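Local coordinates for 3-ketosteroid-delta4-5alpha-dehydrogenase (Rhodococcus jostii, PDB 4AT2), which probably introduces the delta4 double bond into the A ring of 3-ketosteroids during steroid catabolism, with FAD as the electron acceptor, at residues Ile324-Arg329 / Gln403-Val408. Sequence-based numbering, arbitrary orientation.
Sequences ILVNGR and QSTVEV
No flat group enters the touching surface between Ile324, Val326, Thr405 and Val406: methyls alone meet where an edge strand of a four-stranded antiparallel sheet, 324-326, lies against helix 401-413. The amide of Asn327, on the same segment as the strand, is engaged away from the helix; its OD1 closes an Asx turn with Arg329 N (2.9 Å), the donor standing 53° out of the carbonyl plane, and also accepts from Gln331 N, while ND2 gives to Gln351 OE1. Alternate strand residues, Ile324 and Val326, face the helix, and the axes of strand 324-326 and of helical segment 403-408 run roughly antiparallel (149°) and come within 11.0 Å. Thr405 points its CG2, anti to the backbone N, into the strand, where it touches Ile324 CD1 and Val326 CG1, each at 4.0 Å. That rotamer leaves OG1 to bond Gly330 O, which ties the helix to the loop while the methyl packs, and Ala401 O, a bond within the helix. In the neighbouring strand 356-360, Ile358 touches both Ile324 and Val326, and Val406 also leans on Val388 of helix 388-394. The extended end of Ile324 (chi2 165°) carries CD1 on to Val406 CG2, 4.2 Å away.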
# COMPACT_ATOMS: atom_id res chain seq x y z
N ILE A 324 -20.84 -10.85 17.76
CA ILE A 324 -19.77 -11.27 16.86
C ILE A 324 -19.87 -10.54 15.54
O ILE A 324 -20.97 -10.33 15.00
CB ILE A 324 -19.73 -12.79 16.64
CG1 ILE A 324 -21.06 -13.32 16.08
CG2 ILE A 324 -19.41 -13.48 17.96
CD1 ILE A 324 -20.96 -14.73 15.52
N LEU A 325 -18.71 -10.12 15.03
CA LEU A 325 -18.66 -9.54 13.70
C LEU A 325 -18.48 -10.64 12.67
O LEU A 325 -17.63 -11.51 12.84
CB LEU A 325 -17.49 -8.55 13.59
CG LEU A 325 -17.71 -7.21 14.29
CD1 LEU A 325 -16.39 -6.46 14.38
CD2 LEU A 325 -18.79 -6.37 13.61
N VAL A 326 -19.30 -10.62 11.63
CA VAL A 326 -19.11 -11.55 10.53
C VAL A 326 -18.92 -10.79 9.23
O VAL A 326 -19.42 -9.68 9.08
CB VAL A 326 -20.24 -12.60 10.41
CG1 VAL A 326 -20.29 -13.46 11.68
CG2 VAL A 326 -21.59 -11.95 10.09
N ASN A 327 -18.17 -11.38 8.30
CA ASN A 327 -17.99 -10.77 6.99
C ASN A 327 -19.16 -11.10 6.04
O ASN A 327 -20.19 -11.62 6.48
CB ASN A 327 -16.62 -11.19 6.43
CG ASN A 327 -16.52 -12.68 6.17
OD1 ASN A 327 -17.52 -13.41 6.14
ND2 ASN A 327 -15.29 -13.16 5.96
N GLY A 328 -19.00 -10.79 4.76
CA GLY A 328 -20.06 -11.04 3.78
C GLY A 328 -20.34 -12.51 3.53
O GLY A 328 -21.38 -12.85 2.93
N ARG A 329 -19.44 -13.38 3.98
CA ARG A 329 -19.64 -14.83 3.91
C ARG A 329 -20.14 -15.41 5.24
O ARG A 329 -20.19 -16.63 5.42
CB ARG A 329 -18.34 -15.54 3.49
CG ARG A 329 -17.79 -15.10 2.13
CD ARG A 329 -16.56 -15.91 1.72
NE ARG A 329 -15.40 -15.62 2.55
CZ ARG A 329 -14.54 -14.63 2.35
NH1 ARG A 329 -14.69 -13.81 1.31
NH2 ARG A 329 -13.52 -14.48 3.18
N GLN A 403 -25.35 -19.96 10.31
CA GLN A 403 -25.72 -20.96 11.32
C GLN A 403 -24.49 -21.70 11.84
O GLN A 403 -24.35 -21.91 13.04
CB GLN A 403 -26.72 -21.97 10.76
CG GLN A 403 -28.09 -21.39 10.43
CD GLN A 403 -29.03 -22.48 9.98
OE1 GLN A 403 -29.45 -23.33 10.78
NE2 GLN A 403 -29.38 -22.47 8.71
N SER A 404 -23.62 -22.10 10.92
CA SER A 404 -22.44 -22.86 11.32
C SER A 404 -21.46 -22.00 12.12
O SER A 404 -20.92 -22.46 13.11
CB SER A 404 -21.74 -23.50 10.12
OG SER A 404 -21.28 -22.52 9.20
N THR A 405 -21.27 -20.75 11.70
CA THR A 405 -20.42 -19.81 12.45
C THR A 405 -20.89 -19.70 13.90
O THR A 405 -20.09 -19.77 14.83
CB THR A 405 -20.44 -18.43 11.77
OG1 THR A 405 -19.68 -18.54 10.56
CG2 THR A 405 -19.83 -17.32 12.66
N VAL A 406 -22.20 -19.55 14.07
CA VAL A 406 -22.75 -19.37 15.41
C VAL A 406 -22.71 -20.68 16.21
O VAL A 406 -22.43 -20.66 17.42
CB VAL A 406 -24.18 -18.76 15.36
CG1 VAL A 406 -24.82 -18.73 16.75
CG2 VAL A 406 -24.13 -17.37 14.76
N GLU A 407 -22.95 -21.80 15.54
CA GLU A 407 -22.90 -23.11 16.23
C GLU A 407 -21.50 -23.36 16.82
O GLU A 407 -21.37 -23.74 17.99
CB GLU A 407 -23.29 -24.25 15.29
CG GLU A 407 -24.79 -24.39 15.07
CD GLU A 407 -25.14 -25.27 13.88
OE1 GLU A 407 -24.25 -25.97 13.35
OE2 GLU A 407 -26.32 -25.23 13.46
N VAL A 408 -20.47 -23.13 16.01
CA VAL A 408 -19.09 -23.39 16.43
C VAL A 408 -18.70 -22.37 17.51
O VAL A 408 -18.13 -22.74 18.55
CB VAL A 408 -18.11 -23.36 15.23
CG1 VAL A 408 -16.65 -23.46 15.68
CG2 VAL A 408 -18.46 -24.49 14.27